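Local coordinates for LPXTG-motif cell wall anchor domain protein (Mobiluncus mulieris, PDB 5U5O) that probably mediates cell adhesion as part of a giant cell-wall-anchored adhesin, of which this fragment forms two Ig-like domains containing intramolecular covalent cross-links, at residues 27-32 with 101-106; 172-177 with 214-219; 185-190 with 238-243; 191-196 with 208-213; 196-201 with 228-233. All coordinates share one frame; numbering follows the deposited sequence.

How the contacts relate
The chain is two beta domains in tandem. Contact 1 sits in the first, the ester-bond type, and its centre lies about 38 Å from that of contact 5 and about 59 Å from that of contact 3. The other four share the second domain. Contacts 4 and 5 use the strand 193-200, meet at Phe196, and form part of one sheet. Contact 2 belongs to the facing sheet, its centre about 9 Å from that of contact 4, with Leu173 set against Phe196 and Lys175 CE 3.3 Å from Glu232 OE2 near the Lys175-Asn288 cross-link. Contact 3 closes one end of the domain and reaches contact 4 through the Arg189-Glu213 salt bridge.

Contact 1 of 5, residues 27-32 with 101-106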
# COMPACT_ATOMS: atom_id res chain seq x y z
N PHE A 27 11.77 -3.41 -5.10
CA PHE A 27 11.48 -4.60 -4.34
C PHE A 27 11.62 -5.80 -5.25
O PHE A 27 11.32 -5.72 -6.43
CB PHE A 27 10.06 -4.57 -3.80
CG PHE A 27 9.86 -3.51 -2.78
CD1 PHE A 27 10.14 -3.75 -1.44
CD2 PHE A 27 9.40 -2.27 -3.16
CE1 PHE A 27 9.96 -2.77 -0.49
CE2 PHE A 27 9.22 -1.27 -2.21
CZ PHE A 27 9.50 -1.53 -0.87
N THR A 28 12.10 -6.89 -4.68
CA THR A 28 12.29 -8.12 -5.43
C THR A 28 11.29 -9.15 -4.96
O THR A 28 11.28 -9.54 -3.79
CB THR A 28 13.70 -8.68 -5.26
OG1 THR A 28 14.64 -7.73 -5.79
CG2 THR A 28 13.86 -10.00 -6.02
N ILE A 29 10.43 -9.56 -5.89
CA ILE A 29 9.51 -10.67 -5.68
C ILE A 29 10.26 -11.96 -6.06
O ILE A 29 10.72 -12.10 -7.21
CB ILE A 29 8.21 -10.48 -6.48
CG1 ILE A 29 7.32 -9.38 -5.87
CG2 ILE A 29 7.39 -11.77 -6.49
CD1 ILE A 29 7.88 -7.97 -5.87
N LYS A 30 10.46 -12.84 -5.08
CA LYS A 30 10.93 -14.20 -5.34
C LYS A 30 9.75 -15.02 -5.88
O LYS A 30 8.74 -15.22 -5.20
CB LYS A 30 11.45 -14.84 -4.08
CG LYS A 30 12.13 -16.18 -4.32
CD LYS A 30 12.38 -16.85 -2.99
CE LYS A 30 13.21 -18.10 -3.13
NZ LYS A 30 13.62 -18.61 -1.80
N ASP A 31 9.92 -15.49 -7.11
CA ASP A 31 8.92 -16.29 -7.81
C ASP A 31 9.43 -17.74 -7.82
O ASP A 31 10.28 -18.08 -8.61
CB ASP A 31 8.78 -15.70 -9.19
CG ASP A 31 7.91 -16.53 -10.13
OD1 ASP A 31 7.16 -17.47 -9.71
OD2 ASP A 31 7.99 -16.12 -11.31
N THR A 32 8.99 -18.49 -6.82
CA THR A 32 9.37 -19.90 -6.72
C THR A 32 8.46 -20.70 -7.66
O THR A 32 7.25 -20.72 -7.48
CB THR A 32 9.28 -20.42 -5.28
OG1 THR A 32 10.18 -19.66 -4.47
CG2 THR A 32 9.69 -21.85 -5.16
N LEU A 101 11.57 -11.20 -9.76
CA LEU A 101 10.81 -10.16 -10.44
C LEU A 101 10.97 -8.86 -9.63
O LEU A 101 10.45 -8.75 -8.51
CB LEU A 101 9.33 -10.56 -10.54
CG LEU A 101 9.03 -11.75 -11.46
CD1 LEU A 101 7.63 -12.27 -11.22
CD2 LEU A 101 9.21 -11.35 -12.92
N THR A 102 11.69 -7.90 -10.19
CA THR A 102 12.06 -6.69 -9.47
C THR A 102 11.24 -5.53 -9.98
O THR A 102 11.21 -5.24 -11.17
CB THR A 102 13.57 -6.46 -9.58
OG1 THR A 102 14.23 -7.56 -8.93
CG2 THR A 102 13.98 -5.18 -8.90
N VAL A 103 10.57 -4.85 -9.05
CA VAL A 103 9.71 -3.72 -9.36
C VAL A 103 10.24 -2.46 -8.67
O VAL A 103 10.59 -2.48 -7.48
CB VAL A 103 8.23 -4.01 -9.00
CG1 VAL A 103 8.05 -4.44 -7.55
CG2 VAL A 103 7.33 -2.84 -9.35
N LYS A 104 10.30 -1.37 -9.43
CA LYS A 104 10.68 -0.08 -8.90
C LYS A 104 9.56 0.45 -8.01
O LYS A 104 8.40 0.42 -8.40
CB LYS A 104 10.97 0.92 -10.02
CG LYS A 104 12.18 0.55 -10.86
CD LYS A 104 12.49 1.62 -11.91
CE LYS A 104 11.38 1.72 -12.95
NZ LYS A 104 11.78 2.50 -14.15
N ARG A 105 9.92 0.97 -6.84
CA ARG A 105 8.92 1.49 -5.90
C ARG A 105 8.05 2.56 -6.56
O ARG A 105 6.84 2.58 -6.33
CB ARG A 105 9.56 2.02 -4.62
CG ARG A 105 8.57 2.22 -3.48
CD ARG A 105 9.29 2.43 -2.15
NE ARG A 105 9.81 3.78 -2.03
CZ ARG A 105 9.08 4.86 -1.75
NH1 ARG A 105 9.68 6.04 -1.67
NH2 ARG A 105 7.77 4.79 -1.55
N GLU A 106 8.65 3.41 -7.39
CA GLU A 106 7.90 4.48 -8.07
C GLU A 106 6.90 3.98 -9.13
O GLU A 106 5.94 4.68 -9.42
CB GLU A 106 8.84 5.53 -8.67
CG GLU A 106 9.71 5.07 -9.84
CD GLU A 106 10.38 6.21 -10.59
OE1 GLU A 106 10.20 7.40 -10.24
OE2 GLU A 106 11.11 5.90 -11.56
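Phe27 O is the best-held polar atom here, with one hydrogen bond and one weaker C-H...O contact: Val103 N donates to it nearly along the C=O axis at 2.9 Å, and Thr102 CA approaches to 3.3 Å. Phe27 N returns the bond to Val103 O at 2.8 Å, and Ile29 and Leu101 form the second doubly bonded pair. Between them Thr28 and Thr102 make a non-hydrogen-bonded pair on their own face, their OG1 atoms, each anti to its own carbonyl carbon, sharing a hydrogen bond of 3.2 Å. On the face of Phe27, Ile29, Leu101 and Val103 the contact is apolar, with Ile29 CD1 crossing obliquely to Val103 CG1 at 3.9 Å. Arg105 runs alongside Phe27 and lays CD against the ring edge, 3.7 Å from CE2, its guanidinium plane 88° from the ring. Bonds from Arg105 to the carbonyls of Lys24 and Val19 fix that pose. Asp31 OD2 comes to 3.9 Å from Leu101 CD1 and also stands close to Glu124, so one of these acids may carry a proton. An antiparallel strand pair with the buried Asp31 close to a second acid, Glu124, is consistent with an Ig-like ester-bond domain, as in relatives with acids near the cross-link.

Contact 2 of 5, residues 172-177 with 214-219; sequences KLTKTV and GEEKTV
This is an antiparallel strand pairing at the start of the second domain: strand 172-177 lies between strand 216-223 on one flank and strand 281-291 on the other. The two short axes come within 4.6 Å at an angle of 163°. Leu173 and Lys217 form the hydrogen-bonded pair; Leu173 N gives a 2.8 Å bond nearly along the axis of Lys217 O. Further along, Lys175 N bonds to Glu215 O, and its carbonyl O takes Gly214 N at 2.7 Å. Gly214 turns the chain into the strand with a positive phi of 87°, a conformation that suits glycine.

On the face of Lys172, Thr174, Glu216 and Thr218 the contact is polar. Glu216 starts from the crowded position between its backbone N and carbonyl carbon, which stands the chain up beside Thr174. Its carboxylate is then shared: OE2 makes a salt bridge with Lys172 NZ at 3.5 Å, and OE1 accepts from a water at 2.8 Å that also sits 2.7 Å from Thr174 OG1. Lys172 reaches there by bending at its third torsion, after passing its CG 3.6 Å from Thr218 OG1.

The opposite face carries Leu173, which packs on Phe196 and Ile230 of the facing sheet. Lys175 NZ is covalently joined to Asn288 CG and lies 3.3 Å from Thr176 O, above that carbonyl's plane. A lysine on the first strand tied to an asparagine on the last is the isopeptide cross-link familiar from the CnaB-type Ig-like domains of surface adhesins.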
# COMPACT_ATOMS: atom_id res chain seq x y z
N LYS A 172 -3.16 14.45 15.75
CA LYS A 172 -3.68 14.73 17.07
C LYS A 172 -4.00 16.21 17.13
O LYS A 172 -3.18 17.03 16.72
CB LYS A 172 -2.68 14.38 18.16
CG LYS A 172 -3.22 14.57 19.58
CD LYS A 172 -2.14 14.51 20.64
CE LYS A 172 -1.54 13.12 20.74
NZ LYS A 172 -0.72 12.97 21.97
N LEU A 173 -5.14 16.54 17.70
CA LEU A 173 -5.56 17.94 17.89
C LEU A 173 -5.87 18.09 19.35
O LEU A 173 -6.64 17.35 19.92
CB LEU A 173 -6.82 18.23 17.05
CG LEU A 173 -7.37 19.66 17.21
CD1 LEU A 173 -6.37 20.73 16.76
CD2 LEU A 173 -8.70 19.76 16.46
N THR A 174 -5.29 19.13 19.96
CA THR A 174 -5.51 19.52 21.36
C THR A 174 -6.09 20.94 21.37
O THR A 174 -5.66 21.78 20.56
CB THR A 174 -4.18 19.50 22.14
OG1 THR A 174 -3.63 18.18 22.11
CG2 THR A 174 -4.36 19.90 23.61
N LYS A 175 -7.05 21.18 22.24
CA LYS A 175 -7.64 22.53 22.40
C LYS A 175 -7.11 23.20 23.65
O LYS A 175 -7.12 22.61 24.72
CB LYS A 175 -9.17 22.48 22.53
CG LYS A 175 -9.85 23.85 22.49
CD LYS A 175 -9.59 24.54 21.16
CE LYS A 175 -10.50 25.67 20.77
NZ LYS A 175 -10.26 26.91 21.56
N THR A 176 -6.63 24.45 23.51
CA THR A 176 -6.28 25.31 24.67
C THR A 176 -7.09 26.58 24.57
O THR A 176 -7.67 26.90 23.54
CB THR A 176 -4.77 25.62 24.72
OG1 THR A 176 -4.40 26.26 23.51
CG2 THR A 176 -3.98 24.33 24.87
N VAL A 177 -7.05 27.36 25.66
CA VAL A 177 -7.85 28.59 25.79
C VAL A 177 -7.05 29.64 26.56
O VAL A 177 -6.46 29.30 27.57
CB VAL A 177 -9.19 28.33 26.55
CG1 VAL A 177 -9.95 29.62 26.84
CG2 VAL A 177 -10.08 27.37 25.79
N GLY A 214 -8.30 21.60 26.96
CA GLY A 214 -7.34 20.61 27.42
C GLY A 214 -7.51 19.20 26.87
O GLY A 214 -6.64 18.35 27.08
N GLU A 215 -8.62 18.94 26.18
CA GLU A 215 -8.86 17.64 25.58
C GLU A 215 -8.16 17.49 24.23
O GLU A 215 -7.81 18.47 23.59
CB GLU A 215 -10.37 17.39 25.42
CG GLU A 215 -11.09 17.29 26.75
CD GLU A 215 -12.55 16.85 26.63
OE1 GLU A 215 -13.19 17.08 25.58
OE2 GLU A 215 -13.07 16.31 27.63
N GLU A 216 -7.96 16.23 23.83
CA GLU A 216 -7.36 15.89 22.55
C GLU A 216 -8.19 14.82 21.80
O GLU A 216 -8.97 14.08 22.40
CB GLU A 216 -5.92 15.40 22.72
CG GLU A 216 -5.75 14.18 23.59
CD GLU A 216 -4.31 13.70 23.63
OE1 GLU A 216 -3.49 14.34 24.31
OE2 GLU A 216 -4.02 12.66 23.00
N LYS A 217 -8.00 14.77 20.49
CA LYS A 217 -8.60 13.76 19.61
C LYS A 217 -7.54 13.43 18.59
O LYS A 217 -6.89 14.32 18.04
CB LYS A 217 -9.82 14.37 18.93
CG LYS A 217 -10.35 13.65 17.70
CD LYS A 217 -11.28 12.57 18.13
CE LYS A 217 -11.79 11.82 16.92
NZ LYS A 217 -12.35 10.53 17.37
N THR A 218 -7.39 12.14 18.28
CA THR A 218 -6.51 11.71 17.22
C THR A 218 -7.29 11.04 16.08
O THR A 218 -8.14 10.16 16.31
CB THR A 218 -5.44 10.75 17.75
OG1 THR A 218 -4.70 11.41 18.78
CG2 THR A 218 -4.46 10.35 16.68
N VAL A 219 -7.02 11.48 14.86
CA VAL A 219 -7.45 10.82 13.64
C VAL A 219 -6.30 9.94 13.15
O VAL A 219 -5.20 10.44 12.85
CB VAL A 219 -7.86 11.84 12.56
CG1 VAL A 219 -8.21 11.16 11.24
CG2 VAL A 219 -9.01 12.70 13.05
O HOH W 1 -2.87 17.03 24.44

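Contact 3 of 5, residues 185-190 with 238-243; sequences AKVARP and VNQAGL
Gln240, Lys186 and Val187 carry this surface contact between a loop and the last turn of helix 234-241. Gln240 offers two things. Its carbonyl O takes the N-H of Lys186 at 2.8 Å in an almost straight bond (173°), although the donor stands above the carbonyl plane. Its CB meets Val187 CG2 at 3.7 Å, the branch that, in the conformer given, occupies the crowded position between the backbone N and the carbonyl carbon of Val187; the two side chains cross obliquely. The amide end of Gln240 is busy elsewhere, with NE2 bonded to Ser193 O and Gly236 O. The first torsion of Lys186 sets its CG 3.4 Å from Asn239 O; bends at the second and fourth torsions then bring the ammonium to Phe184 O. Next to Lys186, Ala185 CA sets a C-H against Ala241 O at 3.3 Å. The helix finishes with Gly242 N bonded to Val238 O at 2.8 Å, and Gly242 then leaves helical geometry with phi 69°. A positive-phi glycine just past the last turn is a familiar helix C-terminal ending; here the Gln240 carbonyl is also taken by the loop's Lys186 N-H.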
# COMPACT_ATOMS: atom_id res chain seq x y z
N ALA A 185 -18.91 35.47 29.69
CA ALA A 185 -19.16 34.08 29.32
C ALA A 185 -20.61 33.65 29.53
O ALA A 185 -21.27 34.12 30.45
CB ALA A 185 -18.23 33.15 30.09
N LYS A 186 -21.07 32.73 28.69
CA LYS A 186 -22.41 32.19 28.79
C LYS A 186 -22.46 30.75 29.28
O LYS A 186 -23.55 30.16 29.40
CB LYS A 186 -23.08 32.28 27.42
CG LYS A 186 -23.12 33.68 26.83
CD LYS A 186 -23.80 34.68 27.75
CE LYS A 186 -24.08 35.99 27.03
NZ LYS A 186 -22.84 36.59 26.44
N VAL A 187 -21.30 30.15 29.48
CA VAL A 187 -21.15 28.83 30.08
C VAL A 187 -19.98 28.88 31.04
O VAL A 187 -19.15 29.81 30.98
CB VAL A 187 -20.87 27.72 29.04
CG1 VAL A 187 -22.08 27.45 28.16
CG2 VAL A 187 -19.61 28.02 28.21
N ALA A 188 -19.88 27.87 31.89
CA ALA A 188 -18.70 27.71 32.73
C ALA A 188 -17.52 27.31 31.86
O ALA A 188 -17.65 26.48 30.95
CB ALA A 188 -18.93 26.67 33.81
N ARG A 189 -16.36 27.89 32.13
CA ARG A 189 -15.16 27.62 31.35
C ARG A 189 -14.88 26.12 31.12
O ARG A 189 -14.63 25.74 29.98
CB ARG A 189 -13.95 28.34 31.97
CG ARG A 189 -12.67 28.21 31.17
CD ARG A 189 -11.56 29.03 31.78
NE ARG A 189 -10.35 28.84 30.99
CZ ARG A 189 -9.27 29.62 31.04
NH1 ARG A 189 -9.19 30.69 31.85
NH2 ARG A 189 -8.25 29.33 30.25
N PRO A 190 -14.93 25.27 32.17
CA PRO A 190 -14.60 23.85 31.95
C PRO A 190 -15.69 23.07 31.20
O PRO A 190 -15.47 21.93 30.83
CB PRO A 190 -14.43 23.26 33.35
CG PRO A 190 -14.48 24.41 34.29
CD PRO A 190 -15.06 25.60 33.60
N VAL A 238 -17.29 31.68 20.21
CA VAL A 238 -17.63 33.07 20.54
C VAL A 238 -18.93 33.14 21.35
O VAL A 238 -19.02 33.88 22.32
CB VAL A 238 -17.74 33.94 19.27
CG1 VAL A 238 -18.34 35.32 19.55
CG2 VAL A 238 -16.37 34.09 18.63
N ASN A 239 -19.93 32.35 20.94
CA ASN A 239 -21.19 32.36 21.66
C ASN A 239 -21.06 31.93 23.12
O ASN A 239 -21.73 32.48 23.99
CB ASN A 239 -22.22 31.48 20.94
CG ASN A 239 -22.68 32.07 19.63
OD1 ASN A 239 -22.49 33.25 19.36
ND2 ASN A 239 -23.31 31.23 18.81
N GLN A 240 -20.20 30.95 23.38
CA GLN A 240 -19.97 30.44 24.71
C GLN A 240 -19.11 31.40 25.57
O GLN A 240 -19.40 31.60 26.73
CB GLN A 240 -19.32 29.07 24.66
CG GLN A 240 -20.26 28.01 24.10
CD GLN A 240 -19.54 26.71 23.86
OE1 GLN A 240 -19.46 25.86 24.75
NE2 GLN A 240 -18.93 26.56 22.67
N ALA A 241 -18.04 31.97 24.99
CA ALA A 241 -17.13 32.85 25.72
C ALA A 241 -17.65 34.27 25.88
O ALA A 241 -17.20 34.97 26.79
CB ALA A 241 -15.80 32.87 25.02
N GLY A 242 -18.50 34.73 24.99
CA GLY A 242 -18.94 36.12 24.93
C GLY A 242 -17.85 37.09 24.50
O GLY A 242 -17.91 38.30 24.82
N LEU A 243 -16.87 36.57 23.77
CA LEU A 243 -15.69 37.33 23.35
C LEU A 243 -15.25 36.90 21.97
O LEU A 243 -15.52 35.77 21.55
CB LEU A 243 -14.51 37.09 24.30
CG LEU A 243 -14.63 37.64 25.71
CD1 LEU A 243 -13.52 37.05 26.56
CD2 LEU A 243 -14.59 39.16 25.71

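Contact 4 of 5, residues 191-196 with 208-213; sequences EASYKF and EFTLKE
The strands run antiparallel, their short axes 149° apart, with two hydrogen-bonded pairs: Tyr194 with Leu211 and Phe196 with Phe209. Phe196 N points almost straight down the axis of Phe209 O at 2.8 Å, whereas Tyr194 N reaches Leu211 O from above the carbonyl plane.

On the inner face, Phe209 takes the crowded first torsion (54°), which brings its ring face against Phe196 CB in a CH-pi contact, 4.2 Å from that atom to the ring centroid. The side chains of Phe196 and Leu211 cross at about a right angle, with Leu211 CD1 4.2 Å from Phe196 CD2. Tyr194 turns its ring edge to the backbone, CD2 being 3.2 Å from Leu211 O. A water lying in the ring plane, 2.8 Å from Tyr194 OH, bridges that hydroxyl to Glu213 OE1, a carboxylate oxygen already salt-bridged to Arg189. A second water spans the strand ends, linking Ala192 O to Glu213 N, which donates to it at 2.9 Å.

The other face, that of Ser193, Lys195 and Thr210, is polar: Ser193 OG touches Thr210 CB at 3.4 Å, and Lys195, fully extended, runs beside Glu208 in a long salt bridge of 3.7 Å between NZ and OE2. Strands 193-200 and 205-212, successive and antiparallel, form a beta hairpin whose second strand is the outermost of its sheet in the Ig-like domain.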
# COMPACT_ATOMS: atom_id res chain seq x y z
N GLU A 191 -16.85 23.69 31.00
CA GLU A 191 -17.94 23.08 30.23
C GLU A 191 -18.00 23.55 28.80
O GLU A 191 -18.75 22.98 27.99
CB GLU A 191 -19.27 23.32 30.93
CG GLU A 191 -19.40 22.63 32.28
CD GLU A 191 -19.19 21.13 32.20
OE1 GLU A 191 -19.58 20.51 31.18
OE2 GLU A 191 -18.64 20.56 33.16
N ALA A 192 -17.20 24.54 28.43
CA ALA A 192 -17.21 25.02 27.06
C ALA A 192 -16.78 23.87 26.15
O ALA A 192 -15.87 23.10 26.47
CB ALA A 192 -16.27 26.20 26.90
N SER A 193 -17.48 23.75 25.02
CA SER A 193 -17.28 22.67 24.08
C SER A 193 -17.01 23.22 22.69
O SER A 193 -17.81 23.98 22.17
CB SER A 193 -18.55 21.84 24.06
OG SER A 193 -18.53 20.84 23.07
N TYR A 194 -15.85 22.88 22.14
CA TYR A 194 -15.36 23.48 20.91
C TYR A 194 -15.45 22.45 19.78
O TYR A 194 -14.87 21.37 19.87
CB TYR A 194 -13.92 23.97 21.13
CG TYR A 194 -13.79 24.97 22.30
CD1 TYR A 194 -14.16 26.30 22.14
CD2 TYR A 194 -13.43 24.53 23.57
CE1 TYR A 194 -14.06 27.21 23.20
CE2 TYR A 194 -13.30 25.46 24.64
CZ TYR A 194 -13.68 26.76 24.43
OH TYR A 194 -13.59 27.73 25.44
N LYS A 195 -16.17 22.84 18.74
CA LYS A 195 -16.49 21.90 17.66
C LYS A 195 -15.49 22.00 16.53
O LYS A 195 -15.20 23.09 16.05
CB LYS A 195 -17.88 22.19 17.12
CG LYS A 195 -18.29 21.24 16.01
CD LYS A 195 -19.62 21.66 15.42
CE LYS A 195 -19.93 20.90 14.14
NZ LYS A 195 -21.31 21.21 13.66
N PHE A 196 -15.01 20.83 16.09
CA PHE A 196 -14.04 20.73 15.03
C PHE A 196 -14.49 19.74 13.97
O PHE A 196 -15.20 18.76 14.25
CB PHE A 196 -12.69 20.28 15.56
CG PHE A 196 -11.98 21.34 16.33
CD1 PHE A 196 -11.15 22.25 15.69
CD2 PHE A 196 -12.16 21.45 17.70
CE1 PHE A 196 -10.50 23.24 16.41
CE2 PHE A 196 -11.52 22.45 18.42
CZ PHE A 196 -10.68 23.33 17.77
N GLU A 208 -15.99 14.71 12.63
CA GLU A 208 -16.60 15.82 13.38
C GLU A 208 -16.58 15.43 14.83
O GLU A 208 -17.02 14.29 15.16
CB GLU A 208 -18.08 15.87 13.03
CG GLU A 208 -18.50 16.62 11.79
CD GLU A 208 -20.00 16.85 11.86
OE1 GLU A 208 -20.76 15.85 11.88
OE2 GLU A 208 -20.41 18.02 11.95
N PHE A 209 -16.18 16.35 15.72
CA PHE A 209 -16.11 16.02 17.13
C PHE A 209 -15.96 17.32 17.91
O PHE A 209 -15.71 18.38 17.32
CB PHE A 209 -14.92 15.10 17.43
CG PHE A 209 -13.62 15.65 16.93
CD1 PHE A 209 -13.18 15.40 15.63
CD2 PHE A 209 -12.83 16.48 17.74
CE1 PHE A 209 -11.99 15.96 15.16
CE2 PHE A 209 -11.64 17.02 17.26
CZ PHE A 209 -11.22 16.77 15.98
N THR A 210 -16.13 17.20 19.21
CA THR A 210 -15.93 18.32 20.12
C THR A 210 -14.79 18.06 21.08
O THR A 210 -14.53 16.94 21.49
CB THR A 210 -17.19 18.60 20.96
OG1 THR A 210 -17.38 17.53 21.89
CG2 THR A 210 -18.41 18.73 20.06
N LEU A 211 -14.13 19.16 21.47
CA LEU A 211 -13.11 19.15 22.51
C LEU A 211 -13.44 20.20 23.55
O LEU A 211 -13.72 21.35 23.21
CB LEU A 211 -11.74 19.49 21.94
CG LEU A 211 -11.20 18.53 20.88
CD1 LEU A 211 -9.90 19.09 20.32
CD2 LEU A 211 -10.95 17.14 21.46
N LYS A 212 -13.42 19.79 24.81
CA LYS A 212 -13.32 20.77 25.89
C LYS A 212 -11.87 21.26 26.01
O LYS A 212 -10.93 20.71 25.46
CB LYS A 212 -13.83 20.21 27.22
CG LYS A 212 -15.29 19.78 27.13
CD LYS A 212 -15.91 19.41 28.46
CE LYS A 212 -17.41 19.22 28.31
NZ LYS A 212 -17.75 18.21 27.27
N GLU A 213 -11.68 22.36 26.74
CA GLU A 213 -10.36 22.89 26.98
C GLU A 213 -9.48 21.79 27.56
O GLU A 213 -9.86 21.13 28.52
CB GLU A 213 -10.44 24.08 27.92
CG GLU A 213 -9.10 24.70 28.27
CD GLU A 213 -9.21 25.94 29.15
OE1 GLU A 213 -10.32 26.42 29.42
OE2 GLU A 213 -8.14 26.47 29.54
O HOH W 2 -13.85 23.45 28.32
O HOH W 3 -12.91 26.80 27.95

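Contact 5 of 5, residues 196-201 with 228-233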
# COMPACT_ATOMS: atom_id res chain seq x y z
N PHE A 196 -15.01 20.83 16.09
CA PHE A 196 -14.04 20.73 15.03
C PHE A 196 -14.49 19.74 13.97
O PHE A 196 -15.20 18.76 14.25
CB PHE A 196 -12.69 20.28 15.56
CG PHE A 196 -11.98 21.34 16.33
CD1 PHE A 196 -11.15 22.25 15.69
CD2 PHE A 196 -12.16 21.45 17.70
CE1 PHE A 196 -10.50 23.24 16.41
CE2 PHE A 196 -11.52 22.45 18.42
CZ PHE A 196 -10.68 23.33 17.77
N THR A 197 -14.03 20.00 12.76
CA THR A 197 -14.14 19.07 11.64
C THR A 197 -12.78 18.91 11.02
O THR A 197 -12.13 19.91 10.67
CB THR A 197 -15.16 19.58 10.60
OG1 THR A 197 -16.39 19.86 11.26
CG2 THR A 197 -15.40 18.57 9.52
N VAL A 198 -12.28 17.68 10.96
CA VAL A 198 -10.99 17.37 10.38
C VAL A 198 -11.26 16.57 9.11
O VAL A 198 -12.04 15.56 9.11
CB VAL A 198 -10.16 16.53 11.36
CG1 VAL A 198 -8.88 16.01 10.71
CG2 VAL A 198 -9.82 17.37 12.58
N LYS A 199 -10.68 16.98 7.99
CA LYS A 199 -10.89 16.32 6.71
C LYS A 199 -9.55 16.02 6.12
O LYS A 199 -8.63 16.86 6.16
CB LYS A 199 -11.64 17.26 5.79
CG LYS A 199 -13.02 17.62 6.26
CD LYS A 199 -13.73 18.47 5.22
CE LYS A 199 -15.16 18.77 5.64
NZ LYS A 199 -15.88 19.62 4.66
N CYS A 200 -9.41 14.83 5.53
CA CYS A 200 -8.17 14.48 4.88
C CYS A 200 -8.51 14.11 3.45
O CYS A 200 -9.36 13.23 3.19
CB CYS A 200 -7.49 13.35 5.60
SG CYS A 200 -7.09 13.66 7.36
N VAL A 201 -7.88 14.79 2.50
CA VAL A 201 -8.37 14.75 1.11
C VAL A 201 -8.13 13.39 0.44
O VAL A 201 -9.08 12.82 -0.11
CB VAL A 201 -7.89 15.95 0.24
CG1 VAL A 201 -6.41 15.89 -0.04
CG2 VAL A 201 -8.67 16.01 -1.07
N CYS A 228 -4.50 17.61 5.23
CA CYS A 228 -5.58 17.55 6.17
C CYS A 228 -6.01 18.99 6.54
O CYS A 228 -5.13 19.87 6.77
CB CYS A 228 -5.05 16.85 7.38
SG CYS A 228 -5.93 17.06 8.92
N THR A 229 -7.30 19.25 6.61
CA THR A 229 -7.83 20.53 7.05
C THR A 229 -8.48 20.35 8.40
O THR A 229 -9.08 19.31 8.71
CB THR A 229 -8.80 21.16 6.03
OG1 THR A 229 -9.93 20.31 5.82
CG2 THR A 229 -8.10 21.40 4.69
N ILE A 230 -8.33 21.39 9.23
CA ILE A 230 -8.96 21.46 10.53
C ILE A 230 -9.81 22.72 10.51
O ILE A 230 -9.29 23.82 10.23
CB ILE A 230 -7.87 21.58 11.64
CG1 ILE A 230 -6.91 20.41 11.60
CG2 ILE A 230 -8.52 21.66 13.01
CD1 ILE A 230 -5.63 20.63 12.36
N SER A 231 -11.08 22.61 10.88
CA SER A 231 -12.03 23.71 10.86
C SER A 231 -12.73 23.76 12.19
O SER A 231 -13.38 22.78 12.59
CB SER A 231 -13.10 23.47 9.78
OG SER A 231 -12.53 23.29 8.50
N GLU A 232 -12.61 24.88 12.89
CA GLU A 232 -13.34 25.08 14.14
C GLU A 232 -14.62 25.85 13.88
O GLU A 232 -14.65 26.75 13.05
CB GLU A 232 -12.49 25.89 15.14
CG GLU A 232 -13.07 25.86 16.53
CD GLU A 232 -12.21 26.55 17.57
OE1 GLU A 232 -11.00 26.78 17.32
OE2 GLU A 232 -12.78 26.80 18.64
N ASP A 233 -15.67 25.53 14.62
CA ASP A 233 -16.85 26.38 14.67
C ASP A 233 -16.57 27.57 15.57
O ASP A 233 -16.84 27.55 16.77
CB ASP A 233 -18.06 25.57 15.18
CG ASP A 233 -19.36 26.35 15.18
OD1 ASP A 233 -19.37 27.58 14.94
OD2 ASP A 233 -20.40 25.71 15.41
O HOH W 4 -11.79 20.69 7.86
O HOH W 5 -16.42 22.41 12.67
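Glu232 lies along the ring of Phe196. With CG anti to its backbone N, the acid runs alongside the phenyl group; CG sits over one ring face in a CH-pi contact, 4.0 Å from the centroid, and OE1 comes 3.5 Å from CZ. The ring and carboxylate planes are 36° apart. On the same face Ile230 CG2 meets Phe196 CD1 at 3.8 Å, and Val198 CG1 touches Cys228 SG at 3.6 Å. Next come Cys200 and Cys228, a non-hydrogen-bonded pair that forms a disulfide in this protein. Both are deposited in two conformers, and in the pose described their SG atoms are 3.9 Å apart, too far for a bond.

The backbone positions all of this: Thr197 with Ser231 and Lys199 with Thr229 are the hydrogen-bonded pairs, two bonds each, the shortest from Thr229 N to Lys199 O at 2.8 Å. On the opposite face waters knit the polar residues. One donates to Thr197 O and, in the conformer given, to Ser231 OG and also joins Thr229 OG1; Ser231 OG has a further bond to Glu264. Another donates to Ser231 O at 3.1 Å and binds Thr197 OG1.

Farther out, Asp233 caps helix 234-241 at its N-terminus, and Glu232 faces Lys175, whose NZ is joined to Asn288 CG in an isopeptide bond. A buried acid beside a Lys-Asn link matches the isopeptide site of CnaB-type Ig-like domains, where such an acid assists bond formation, and Glu232 may play that part.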